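Local atomic coordinates of alpha-galactosidase (Thermus thermophilus, PDB entry 6LCJ), a protein that probably hydrolyses terminal alpha-galactosidic bonds in oligosaccharides, as a thermostable, hexameric glycosidase of the GH36 family. Residues 239-244 with 271-276; 51-56 with 352-357; 399-404 with 419-424. One frame throughout, in Å; residues are numbered along the deposited sequence.

Overall arrangement
From the N terminus, the chain first passes residues 51-56, in the loop between strands 44-48 and 56-59 of the seven-stranded antiparallel sheet. Contact 2 brings this loop onto residues 352-357, closing a long loop that carries much of the barrel. Contact 1, residues 239-244 with 271-276, is nested inside it and closes a small antiparallel sheet after barrel strand 229-234. Contact 3 follows in series, joining the end of strand 398-400 to helix 415-428. Strands 352-354 and 398-400 are barrel neighbours, so contacts 2 and 3 touch, whereas contact 1 lies across the chain's centre from contact 3, about 17 Å away between nearest atoms.

Contact 1: residues 239-244 with 271-276; sequences VTADSP and PLYALD
A small three-stranded antiparallel sheet, built from the chain that follows barrel strand 229-234, holds this contact: strand 238-240, an outer strand of the three within this chain, lies against 270-274, whose other neighbour is 263-267. Val-239 and Tyr-273 form an antiparallel hydrogen-bonded pair. Tyr-273 N donates to Val-239 O over 2.8 Å, approaching nearly along the C=O axis, while the return bond from Val-239 N to Tyr-273 O, 2.9 Å, meets its carbonyl from above the plane. Both side chains emerge on the same face of the sheet. Val-239 has CG1 in the crowded position between backbone N and carbonyl carbon (chi1 76°), which sets this methyl 3.9 Å from Tyr-273 CB and within van der Waals range of Leu-275 CD2. Tyr-273 turns its CD2-CE2 edge to the start of the turn, with Ala-241 N in the ring plane 4.0 Å from CD2. Phe-246 of helix 244-248 meets the same ring. Thr-240 and Leu-272 lie side by side, pointing the same way, with CG2 of Thr-240 4.0 Å from CD2 of Leu-272. Beyond the Val-239/Tyr-273 pair, a water takes the N-H of Ala-241 (N to water 3.1 Å) and donates to Pro-271 O (2.8 Å), carrying the link one step past the direct bonds. Thr-240 to Ser-243 forms a type I turn, and Ser-243 OG accepts from Thr-240 N over 2.8 Å before the chain enters helix 244-248. The whole is an antiparallel strand pairing inserted in a beta-alpha unit of a TIM-barrel enzyme, with a water bridge beside the turn that leads into the helix.

Contact 2: residues 51-56 with 352-357; sequences QSWSLA and GLRVGP
Ser-52 places OG beside its own backbone N and anti to the carbonyl carbon (chi1 -70°), while Arg-354 starts in the same way but bends at chi2 (-93°) and again at chi3, folding its guanidinium back over the chain that follows. The hydroxyl of Ser-52 thus reaches Arg-354 O in a very short hydrogen bond of 2.5 Å, coming from above the carbonyl plane. The folded guanidinium, for its part, sends NH2 to Gly-356 O, 2.9 Å away in the carbonyl plane, and the same NH2 has its main partner in a salt bridge with Asp-358. A neighbouring charge, Asp-402, lies farther off in a long, weak pair. Trp-53 brings its pyrrole edge against this corner: CD1 stands 3.6 Å from Gly-356 O, which lies in the ring plane, and NE1 is 3.7 Å from Arg-354 NH2, the ring and guanidinium crossing obliquely with their planes 47° apart. Gln-51 OE1 sits 3.2 Å above one face of the indole, offset toward its rim, and accepts weakly from Trp-53 N. The backbone closes in too, with Ser-52 O 3.2 Å from Gly-356 CA and Trp-53 O 3.3 Å from Pro-357 CG. All touching residues are buried, and the type I turn from Gln-51 to Ser-54 presents Ser-52 and Trp-53 to the strand end. A loop from the N-terminal beta domain here covers the C-terminal end of strand 352-354, the end of a (beta/alpha)8 barrel at which enzymes of this fold carry their active sites.

Contact 3: residues 399-404 with 419-424; sequences VDPDVV and RLQEAL
Polar bonds come first, and one side-chain amide supplies those that cross the contact. Gln-421 extends CG anti to its backbone N (chi1 -178°) and bends at chi2 (61°), which swings its amide from helix 415-428 into the curl of the chain leaving strand 398-400. There NE2 donates to Pro-401 O over 3.0 Å, almost straight at 170° and in the amide plane, and to Val-403 O over 2.9 Å, somewhat more bent. Both carbonyls are met from above their planes. A water donates to Gln-421 OE1, 2.9 Å, and to Pro-401 O, so the other end of the amide is tied to the same loop. The loop is also braced from within: Asp-402 N donates to Asp-400 OD1 over 2.9 Å, an Asx turn, and Asp-402 OD1 accepts from Val-403 N, while Asp-402 OD2 takes the N-H of Val-359. Apolar contacts flank the amide. Val-404 lays CG1 across the base of Glu-422, 3.7 Å from CB, and Pro-401 meets Leu-424 CB to CB at 4.3 Å. Leu-380 and Leu-384 of helix 380-388 pack on Gln-421. Replacing Gln-421 by an alanine here removes both N-H bonds and one of the water's two acceptors, and would probably leave Val-403 O without this donor and Pro-401 O relying on the water, with the loop less firmly fixed to the helix. The chemistry is that of a neutral amide buried at the strand exit, whose two N-H bonds and water-linked oxygen tie the loop carbonyls to the helix without a charged group of its own.

Contact 1: residues 239-244 with 271-276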
ATOM      1  N   VAL E 239      -3.453  13.365 -34.671  1.00 32.41           N
ATOM      2  CA  VAL E 239      -3.872  14.727 -34.380  1.00 34.76           C
ATOM      3  C   VAL E 239      -3.455  15.050 -32.950  1.00 34.06           C
ATOM      4  O   VAL E 239      -3.272  14.151 -32.130  1.00 38.62           O
ATOM      5  CB  VAL E 239      -5.395  14.846 -34.610  1.00 35.60           C
ATOM      6  CG1 VAL E 239      -6.171  14.198 -33.477  1.00 32.99           C
ATOM      7  CG2 VAL E 239      -5.798  16.257 -34.803  1.00 39.42           C
ATOM      8  N   THR E 240      -3.248  16.326 -32.660  1.00 31.51           N
ATOM      9  CA  THR E 240      -2.961  16.758 -31.293  1.00 35.85           C
ATOM     10  C   THR E 240      -4.079  17.664 -30.781  1.00 38.58           C
ATOM     11  O   THR E 240      -4.952  18.102 -31.533  1.00 37.79           O
ATOM     12  CB  THR E 240      -1.615  17.494 -31.197  1.00 41.42           C
ATOM     13  OG1 THR E 240      -1.631  18.640 -32.058  1.00 47.61           O
ATOM     14  CG2 THR E 240      -0.478  16.588 -31.602  1.00 40.29           C
ATOM     15  N   ALA E 241      -4.042  17.961 -29.477  1.00 41.23           N
ATOM     16  CA  ALA E 241      -5.040  18.870 -28.913  1.00 41.10           C
ATOM     17  C   ALA E 241      -4.998  20.239 -29.580  1.00 41.66           C
ATOM     18  O   ALA E 241      -6.046  20.862 -29.768  1.00 44.61           O
ATOM     19  CB  ALA E 241      -4.849  19.009 -27.405  1.00 36.73           C
ATOM     20  N   ASP E 242      -3.808  20.704 -29.981  1.00 49.04           N
ATOM     21  CA  ASP E 242      -3.646  21.987 -30.663  1.00 45.74           C
ATOM     22  C   ASP E 242      -4.132  21.980 -32.103  1.00 48.90           C
ATOM     23  O   ASP E 242      -4.204  23.051 -32.715  1.00 51.75           O
ATOM     24  CB  ASP E 242      -2.180  22.408 -30.692  1.00 49.14           C
ATOM     25  CG  ASP E 242      -1.520  22.293 -29.353  1.00 64.24           C
ATOM     26  OD1 ASP E 242      -0.450  21.637 -29.273  1.00 62.05           O
ATOM     27  OD2 ASP E 242      -2.078  22.863 -28.383  1.00 65.25           O
ATOM     28  N   SER E 243      -4.407  20.833 -32.682  1.00 46.09           N
ATOM     29  CA  SER E 243      -4.797  20.822 -34.081  1.00 47.97           C
ATOM     30  C   SER E 243      -6.152  21.494 -34.252  1.00 52.23           C
ATOM     31  O   SER E 243      -7.078  21.217 -33.478  1.00 51.89           O
ATOM     32  CB  SER E 243      -4.854  19.401 -34.611  1.00 47.64           C
ATOM     33  OG  SER E 243      -3.701  18.661 -34.227  1.00 50.30           O
ATOM     34  N   PRO E 244      -6.304  22.390 -35.227  1.00 56.50           N
ATOM     35  CA  PRO E 244      -7.645  22.932 -35.518  1.00 50.32           C
ATOM     36  C   PRO E 244      -8.695  21.846 -35.711  1.00 52.05           C
ATOM     37  O   PRO E 244      -9.806  21.957 -35.177  1.00 57.08           O
ATOM     38  CB  PRO E 244      -7.418  23.748 -36.802  1.00 49.12           C
ATOM     39  CG  PRO E 244      -6.062  23.281 -37.352  1.00 51.23           C
ATOM     40  CD  PRO E 244      -5.268  22.899 -36.141  1.00 50.49           C
ATOM     41  N   PRO E 271       1.065  15.235 -26.269  1.00 38.70           N
ATOM     42  CA  PRO E 271       0.252  14.018 -26.377  1.00 35.44           C
ATOM     43  C   PRO E 271      -0.396  13.895 -27.743  1.00 32.47           C
ATOM     44  O   PRO E 271      -0.834  14.878 -28.340  1.00 30.17           O
ATOM     45  CB  PRO E 271      -0.804  14.199 -25.282  1.00 35.12           C
ATOM     46  CG  PRO E 271      -0.185  15.136 -24.319  1.00 36.47           C
ATOM     47  CD  PRO E 271       0.622  16.082 -25.156  1.00 36.43           C
ATOM     48  N   LEU E 272      -0.474  12.659 -28.220  1.00 32.72           N
ATOM     49  CA  LEU E 272      -1.029  12.337 -29.519  1.00 29.65           C
ATOM     50  C   LEU E 272      -2.397  11.696 -29.359  1.00 29.26           C
ATOM     51  O   LEU E 272      -2.661  10.963 -28.403  1.00 28.20           O
ATOM     52  CB  LEU E 272      -0.114  11.385 -30.291  1.00 31.73           C
ATOM     53  CG  LEU E 272       1.345  11.813 -30.421  1.00 30.50           C
ATOM     54  CD1 LEU E 272       2.108  10.734 -31.157  1.00 28.61           C
ATOM     55  CD2 LEU E 272       1.436  13.152 -31.127  1.00 29.57           C
ATOM     56  N   TYR E 273      -3.256  11.974 -30.325  1.00 26.34           N
ATOM     57  CA  TYR E 273      -4.596  11.434 -30.380  1.00 29.72           C
ATOM     58  C   TYR E 273      -4.814  10.941 -31.794  1.00 29.65           C
ATOM     59  O   TYR E 273      -4.049  11.262 -32.701  1.00 29.78           O
ATOM     60  CB  TYR E 273      -5.646  12.487 -29.974  1.00 32.34           C
ATOM     61  CG  TYR E 273      -5.410  12.998 -28.577  1.00 27.72           C
ATOM     62  CD1 TYR E 273      -5.670  12.195 -27.477  1.00 30.94           C
ATOM     63  CD2 TYR E 273      -4.905  14.258 -28.359  1.00 29.17           C
ATOM     64  CE1 TYR E 273      -5.448  12.633 -26.204  1.00 31.66           C
ATOM     65  CE2 TYR E 273      -4.684  14.718 -27.072  1.00 32.64           C
ATOM     66  CZ  TYR E 273      -4.955  13.896 -26.002  1.00 34.00           C
ATOM     67  OH  TYR E 273      -4.737  14.340 -24.719  1.00 42.91           O
ATOM     68  N   ALA E 274      -5.855  10.143 -31.972  1.00 29.33           N
ATOM     69  CA  ALA E 274      -6.101   9.469 -33.229  1.00 26.40           C
ATOM     70  C   ALA E 274      -7.428   9.939 -33.800  1.00 31.03           C
ATOM     71  O   ALA E 274      -8.343  10.309 -33.058  1.00 32.07           O
ATOM     72  CB  ALA E 274      -6.115   7.950 -33.045  1.00 24.41           C
ATOM     73  N   LEU E 275      -7.518   9.938 -35.127  1.00 31.18           N
ATOM     74  CA  LEU E 275      -8.799  10.060 -35.800  1.00 30.43           C
ATOM     75  C   LEU E 275      -9.383   8.670 -35.983  1.00 30.27           C
ATOM     76  O   LEU E 275      -8.651   7.698 -36.178  1.00 31.78           O
ATOM     77  CB  LEU E 275      -8.648  10.765 -37.147  1.00 30.80           C
ATOM     78  CG  LEU E 275      -8.089  12.185 -37.058  1.00 29.81           C
ATOM     79  CD1 LEU E 275      -7.760  12.701 -38.450  1.00 32.75           C
ATOM     80  CD2 LEU E 275      -9.034  13.135 -36.322  1.00 31.32           C
ATOM     81  N   ASP E 276     -10.710   8.578 -35.899  1.00 33.44           N
ATOM     82  CA  ASP E 276     -11.393   7.287 -35.837  1.00 30.37           C
ATOM     83  C   ASP E 276     -11.521   6.723 -37.242  1.00 31.34           C
ATOM     84  O   ASP E 276     -12.349   7.180 -38.030  1.00 35.43           O
ATOM     85  CB  ASP E 276     -12.757   7.453 -35.169  1.00 35.61           C
ATOM     86  CG  ASP E 276     -13.562   6.165 -35.119  1.00 36.43           C
ATOM     87  OD1 ASP E 276     -13.073   5.095 -35.545  1.00 35.73           O
ATOM     88  OD2 ASP E 276     -14.707   6.228 -34.621  1.00 44.77           O
TER
HETATM   89  O   HOH W   1      -2.053  17.174 -27.237  1.00 45.93           O

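Contact 2: residues 51-56 with 352-357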
ATOM      1  N   GLN E  51       3.776  -3.428 -34.976  1.00 20.30           N
ATOM      2  CA  GLN E  51       3.928  -2.451 -36.041  1.00 22.06           C
ATOM      3  C   GLN E  51       5.409  -2.265 -36.395  1.00 23.78           C
ATOM      4  O   GLN E  51       6.305  -2.899 -35.825  1.00 24.96           O
ATOM      5  CB  GLN E  51       3.249  -1.117 -35.658  1.00 22.35           C
ATOM      6  CG  GLN E  51       3.618  -0.575 -34.294  1.00 26.92           C
ATOM      7  CD  GLN E  51       4.080   0.871 -34.343  1.00 32.15           C
ATOM      8  OE1 GLN E  51       4.819   1.262 -35.253  1.00 29.39           O
ATOM      9  NE2 GLN E  51       3.659   1.674 -33.357  1.00 29.28           N
ATOM     10  N   SER E  52       5.645  -1.382 -37.368  1.00 26.69           N
ATOM     11  CA  SER E  52       6.982  -1.144 -37.923  1.00 22.87           C
ATOM     12  C   SER E  52       8.045  -0.981 -36.843  1.00 23.31           C
ATOM     13  O   SER E  52       9.068  -1.670 -36.861  1.00 28.48           O
ATOM     14  CB  SER E  52       6.950   0.101 -38.805  1.00 21.50           C
ATOM     15  OG  SER E  52       6.219  -0.151 -39.994  1.00 23.33           O
ATOM     16  N   TRP E  53       7.815  -0.071 -35.892  1.00 25.35           N
ATOM     17  CA  TRP E  53       8.806   0.244 -34.869  1.00 21.78           C
ATOM     18  C   TRP E  53       8.890  -0.831 -33.791  1.00 25.28           C
ATOM     19  O   TRP E  53       9.877  -0.866 -33.044  1.00 24.87           O
ATOM     20  CB  TRP E  53       8.491   1.616 -34.241  1.00 24.13           C
ATOM     21  CG  TRP E  53       8.302   2.695 -35.284  1.00 25.90           C
ATOM     22  CD1 TRP E  53       8.977   2.813 -36.469  1.00 23.99           C
ATOM     23  CD2 TRP E  53       7.362   3.776 -35.254  1.00 27.36           C
ATOM     24  NE1 TRP E  53       8.524   3.897 -37.169  1.00 24.96           N
ATOM     25  CE2 TRP E  53       7.531   4.508 -36.450  1.00 27.91           C
ATOM     26  CE3 TRP E  53       6.397   4.204 -34.334  1.00 27.94           C
ATOM     27  CZ2 TRP E  53       6.764   5.649 -36.751  1.00 25.82           C
ATOM     28  CZ3 TRP E  53       5.628   5.348 -34.645  1.00 26.85           C
ATOM     29  CH2 TRP E  53       5.828   6.051 -35.832  1.00 23.71           C
ATOM     30  N   SER E  54       7.898  -1.712 -33.705  1.00 25.55           N
ATOM     31  CA  SER E  54       7.844  -2.688 -32.621  1.00 26.83           C
ATOM     32  C   SER E  54       8.997  -3.688 -32.702  1.00 26.66           C
ATOM     33  O   SER E  54       9.550  -3.956 -33.770  1.00 25.28           O
ATOM     34  CB  SER E  54       6.511  -3.435 -32.645  1.00 23.70           C
ATOM     35  OG  SER E  54       5.451  -2.559 -32.323  1.00 23.59           O
ATOM     36  N   LEU E  55       9.354  -4.241 -31.547  1.00 25.06           N
ATOM     37  CA  LEU E  55      10.418  -5.229 -31.491  1.00 23.58           C
ATOM     38  C   LEU E  55       9.982  -6.542 -32.131  1.00 28.19           C
ATOM     39  O   LEU E  55       8.923  -7.092 -31.798  1.00 27.49           O
ATOM     40  CB  LEU E  55      10.837  -5.481 -30.046  1.00 24.46           C
ATOM     41  CG  LEU E  55      11.877  -6.606 -29.952  1.00 27.70           C
ATOM     42  CD1 LEU E  55      13.284  -6.072 -30.120  1.00 19.79           C
ATOM     43  CD2 LEU E  55      11.736  -7.410 -28.660  1.00 27.97           C
ATOM     44  N   ALA E  56      10.805  -7.046 -33.047  1.00 21.89           N
ATOM     45  CA  ALA E  56      10.720  -8.416 -33.527  1.00 20.78           C
ATOM     46  C   ALA E  56      12.059  -9.085 -33.246  1.00 27.85           C
ATOM     47  O   ALA E  56      13.097  -8.626 -33.745  1.00 27.37           O
ATOM     48  CB  ALA E  56      10.390  -8.464 -35.019  1.00 22.07           C
ATOM     49  N   GLY E 352       5.709  -0.422 -50.210  1.00 23.69           N
ATOM     50  CA  GLY E 352       6.853  -0.539 -49.332  1.00 26.67           C
ATOM     51  C   GLY E 352       6.397  -0.470 -47.886  1.00 30.02           C
ATOM     52  O   GLY E 352       5.436   0.237 -47.551  1.00 27.74           O
ATOM     53  N   LEU E 353       7.086  -1.228 -47.027  1.00 22.11           N
ATOM     54  CA  LEU E 353       6.721  -1.342 -45.621  1.00 23.43           C
ATOM     55  C   LEU E 353       7.971  -1.217 -44.759  1.00 23.62           C
ATOM     56  O   LEU E 353       8.917  -1.992 -44.919  1.00 25.47           O
ATOM     57  CB  LEU E 353       6.006  -2.665 -45.354  1.00 21.40           C
ATOM     58  CG  LEU E 353       5.587  -2.958 -43.914  1.00 24.31           C
ATOM     59  CD1 LEU E 353       4.464  -2.056 -43.513  1.00 24.89           C
ATOM     60  CD2 LEU E 353       5.171  -4.416 -43.735  1.00 24.70           C
ATOM     61  N   ARG E 354       7.975  -0.248 -43.851  1.00 22.45           N
ATOM     62  CA  ARG E 354       9.040  -0.159 -42.859  1.00 24.45           C
ATOM     63  C   ARG E 354       8.886  -1.289 -41.849  1.00 23.94           C
ATOM     64  O   ARG E 354       7.785  -1.540 -41.359  1.00 21.41           O
ATOM     65  CB  ARG E 354       9.007   1.201 -42.167  1.00 20.89           C
ATOM     66  CG  ARG E 354       9.499   2.358 -43.055  1.00 23.27           C
ATOM     67  CD  ARG E 354      10.991   2.638 -42.861  1.00 23.81           C
ATOM     68  NE  ARG E 354      11.305   2.597 -41.447  1.00 23.88           N
ATOM     69  CZ  ARG E 354      11.255   3.646 -40.630  1.00 27.72           C
ATOM     70  NH1 ARG E 354      10.954   4.859 -41.091  1.00 27.97           N
ATOM     71  NH2 ARG E 354      11.518   3.480 -39.339  1.00 27.89           N
ATOM     72  N   VAL E 355       9.987  -1.992 -41.565  1.00 22.57           N
ATOM     73  CA  VAL E 355       9.975  -3.166 -40.698  1.00 25.45           C
ATOM     74  C   VAL E 355      10.788  -2.973 -39.427  1.00 23.32           C
ATOM     75  O   VAL E 355      10.923  -3.916 -38.646  1.00 19.95           O
ATOM     76  CB  VAL E 355      10.464  -4.428 -41.441  1.00 23.50           C
ATOM     77  CG1 VAL E 355       9.463  -4.863 -42.487  1.00 21.92           C
ATOM     78  CG2 VAL E 355      11.809  -4.153 -42.063  1.00 23.47           C
ATOM     79  N   GLY E 356      11.337  -1.794 -39.193  1.00 22.94           N
ATOM     80  CA  GLY E 356      12.031  -1.541 -37.956  1.00 21.55           C
ATOM     81  C   GLY E 356      11.893  -0.116 -37.457  1.00 25.47           C
ATOM     82  O   GLY E 356      11.424   0.791 -38.162  1.00 25.16           O
ATOM     83  N   PRO E 357      12.312   0.097 -36.208  1.00 24.34           N
ATOM     84  CA  PRO E 357      12.493   1.459 -35.697  1.00 19.28           C
ATOM     85  C   PRO E 357      13.265   2.336 -36.657  1.00 24.09           C
ATOM     86  O   PRO E 357      14.013   1.853 -37.514  1.00 23.11           O
ATOM     87  CB  PRO E 357      13.288   1.243 -34.406  1.00 22.80           C
ATOM     88  CG  PRO E 357      12.981  -0.144 -33.993  1.00 22.27           C
ATOM     89  CD  PRO E 357      12.794  -0.922 -35.257  1.00 23.22           C
TER

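Contact 3: residues 399-404 with 419-424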
ATOM      1  N   VAL E 399      10.469  -4.426 -48.651  1.00 28.15           N
ATOM      2  CA  VAL E 399      10.839  -4.290 -47.251  1.00 27.26           C
ATOM      3  C   VAL E 399      11.810  -3.125 -47.116  1.00 28.17           C
ATOM      4  O   VAL E 399      12.910  -3.146 -47.682  1.00 25.63           O
ATOM      5  CB  VAL E 399      11.447  -5.593 -46.723  1.00 25.77           C
ATOM      6  CG1 VAL E 399      12.098  -5.351 -45.373  1.00 25.78           C
ATOM      7  CG2 VAL E 399      10.364  -6.653 -46.645  1.00 25.14           C
ATOM      8  N   ASP E 400      11.392  -2.097 -46.385  1.00 25.15           N
ATOM      9  CA  ASP E 400      12.204  -0.905 -46.213  1.00 24.20           C
ATOM     10  C   ASP E 400      13.011  -0.994 -44.923  1.00 23.48           C
ATOM     11  O   ASP E 400      12.418  -0.984 -43.840  1.00 24.86           O
ATOM     12  CB  ASP E 400      11.308   0.322 -46.197  1.00 24.11           C
ATOM     13  CG  ASP E 400      12.091   1.614 -46.090  1.00 34.36           C
ATOM     14  OD1 ASP E 400      13.352   1.561 -46.157  1.00 33.68           O
ATOM     15  OD2 ASP E 400      11.440   2.688 -45.958  1.00 35.19           O
ATOM     16  N   PRO E 401      14.344  -1.060 -44.972  1.00 26.03           N
ATOM     17  CA  PRO E 401      15.128  -1.141 -43.731  1.00 26.42           C
ATOM     18  C   PRO E 401      15.445   0.220 -43.138  1.00 27.02           C
ATOM     19  O   PRO E 401      16.142   0.280 -42.117  1.00 29.83           O
ATOM     20  CB  PRO E 401      16.419  -1.855 -44.186  1.00 21.04           C
ATOM     21  CG  PRO E 401      16.628  -1.323 -45.582  1.00 27.42           C
ATOM     22  CD  PRO E 401      15.224  -0.964 -46.153  1.00 28.17           C
ATOM     23  N   ASP E 402      14.919   1.280 -43.763  1.00 25.21           N
ATOM     24  CA  ASP E 402      15.172   2.697 -43.499  1.00 27.62           C
ATOM     25  C   ASP E 402      16.475   3.133 -44.166  1.00 26.92           C
ATOM     26  O   ASP E 402      17.138   2.327 -44.827  1.00 24.75           O
ATOM     27  CB  ASP E 402      15.149   3.020 -42.003  1.00 25.01           C
ATOM     28  CG  ASP E 402      14.564   4.379 -41.736  1.00 27.76           C
ATOM     29  OD1 ASP E 402      14.375   5.113 -42.725  1.00 26.68           O
ATOM     30  OD2 ASP E 402      14.313   4.730 -40.560  1.00 27.34           O
ATOM     31  N   VAL E 403      16.828   4.413 -44.052  1.00 26.34           N
ATOM     32  CA  VAL E 403      17.853   4.984 -44.931  1.00 26.75           C
ATOM     33  C   VAL E 403      19.252   4.459 -44.619  1.00 25.05           C
ATOM     34  O   VAL E 403      19.502   3.861 -43.564  1.00 25.21           O
ATOM     35  CB  VAL E 403      17.833   6.527 -44.878  1.00 25.77           C
ATOM     36  CG1 VAL E 403      16.430   7.034 -45.098  1.00 21.31           C
ATOM     37  CG2 VAL E 403      18.400   7.020 -43.553  1.00 24.16           C
ATOM     38  N   VAL E 404      20.165   4.683 -45.558  1.00 26.77           N
ATOM     39  CA  VAL E 404      21.574   4.330 -45.433  1.00 26.05           C
ATOM     40  C   VAL E 404      22.352   5.621 -45.265  1.00 26.37           C
ATOM     41  O   VAL E 404      22.129   6.584 -46.007  1.00 28.14           O
ATOM     42  CB  VAL E 404      22.072   3.557 -46.668  1.00 27.21           C
ATOM     43  CG1 VAL E 404      23.476   3.021 -46.439  1.00 26.81           C
ATOM     44  CG2 VAL E 404      21.115   2.443 -47.014  1.00 25.64           C
ATOM     45  N   ARG E 419      28.089   0.117 -42.611  1.00 33.69           N
ATOM     46  CA  ARG E 419      28.111  -0.949 -43.603  1.00 32.21           C
ATOM     47  C   ARG E 419      27.051  -2.010 -43.325  1.00 32.72           C
ATOM     48  O   ARG E 419      26.530  -2.628 -44.262  1.00 31.71           O
ATOM     49  CB  ARG E 419      29.506  -1.565 -43.635  1.00 35.13           C
ATOM     50  CG  ARG E 419      29.667  -2.758 -44.556  1.00 46.61           C
ATOM     51  CD  ARG E 419      31.137  -2.954 -44.955  1.00 53.06           C
ATOM     52  NE  ARG E 419      31.594  -2.000 -45.977  1.00 56.23           N
ATOM     53  CZ  ARG E 419      32.369  -0.941 -45.727  1.00 56.76           C
ATOM     54  NH1 ARG E 419      32.774  -0.682 -44.482  1.00 46.33           N
ATOM     55  NH2 ARG E 419      32.743  -0.138 -46.724  1.00 49.08           N
ATOM     56  N   LEU E 420      26.727  -2.248 -42.052  1.00 31.88           N
ATOM     57  CA  LEU E 420      25.648  -3.181 -41.729  1.00 33.97           C
ATOM     58  C   LEU E 420      24.317  -2.718 -42.319  1.00 31.81           C
ATOM     59  O   LEU E 420      23.554  -3.524 -42.869  1.00 29.52           O
ATOM     60  CB  LEU E 420      25.520  -3.331 -40.213  1.00 28.64           C
ATOM     61  CG  LEU E 420      26.749  -3.781 -39.430  1.00 32.16           C
ATOM     62  CD1 LEU E 420      26.405  -3.808 -37.953  1.00 27.95           C
ATOM     63  CD2 LEU E 420      27.210  -5.132 -39.899  1.00 30.18           C
ATOM     64  N   GLN E 421      24.021  -1.421 -42.196  1.00 27.78           N
ATOM     65  CA  GLN E 421      22.809  -0.868 -42.775  1.00 30.60           C
ATOM     66  C   GLN E 421      22.854  -0.928 -44.298  1.00 27.84           C
ATOM     67  O   GLN E 421      21.879  -1.331 -44.938  1.00 31.89           O
ATOM     68  CB  GLN E 421      22.615   0.566 -42.259  1.00 35.50           C
ATOM     69  CG  GLN E 421      21.348   1.309 -42.716  1.00 28.67           C
ATOM     70  CD  GLN E 421      20.060   0.632 -42.289  1.00 34.34           C
ATOM     71  OE1 GLN E 421      20.074  -0.365 -41.563  1.00 31.48           O
ATOM     72  NE2 GLN E 421      18.922   1.190 -42.727  1.00 30.85           N
ATOM     73  N   GLU E 422      23.981  -0.559 -44.895  1.00 28.28           N
ATOM     74  CA  GLU E 422      24.084  -0.604 -46.351  1.00 32.48           C
ATOM     75  C   GLU E 422      23.822  -2.007 -46.895  1.00 34.36           C
ATOM     76  O   GLU E 422      23.166  -2.166 -47.933  1.00 33.91           O
ATOM     77  CB  GLU E 422      25.457  -0.108 -46.784  1.00 30.93           C
ATOM     78  CG  GLU E 422      25.554   0.182 -48.255  1.00 36.67           C
ATOM     79  CD  GLU E 422      26.984   0.243 -48.719  1.00 42.53           C
ATOM     80  OE1 GLU E 422      27.590   1.323 -48.582  1.00 53.80           O
ATOM     81  OE2 GLU E 422      27.508  -0.782 -49.217  1.00 53.48           O
ATOM     82  N   ALA E 423      24.320  -3.038 -46.203  1.00 32.47           N
ATOM     83  CA  ALA E 423      24.144  -4.410 -46.677  1.00 34.79           C
ATOM     84  C   ALA E 423      22.672  -4.818 -46.698  1.00 34.52           C
ATOM     85  O   ALA E 423      22.233  -5.530 -47.609  1.00 31.10           O
ATOM     86  CB  ALA E 423      24.952  -5.369 -45.806  1.00 33.67           C
ATOM     87  N   LEU E 424      21.893  -4.379 -45.703  1.00 32.74           N
ATOM     88  CA  LEU E 424      20.467  -4.702 -45.696  1.00 32.55           C
ATOM     89  C   LEU E 424      19.708  -3.992 -46.813  1.00 28.79           C
ATOM     90  O   LEU E 424      18.723  -4.537 -47.321  1.00 30.50           O
ATOM     91  CB  LEU E 424      19.847  -4.367 -44.339  1.00 33.24           C
ATOM     92  CG  LEU E 424      20.169  -5.328 -43.190  1.00 33.35           C
ATOM     93  CD1 LEU E 424      19.162  -5.156 -42.080  1.00 32.44           C
ATOM     94  CD2 LEU E 424      20.213  -6.767 -43.654  1.00 31.37           C
TER
HETATM   95  O   HOH W   2      17.771  -1.853 -40.547  1.00 30.29           O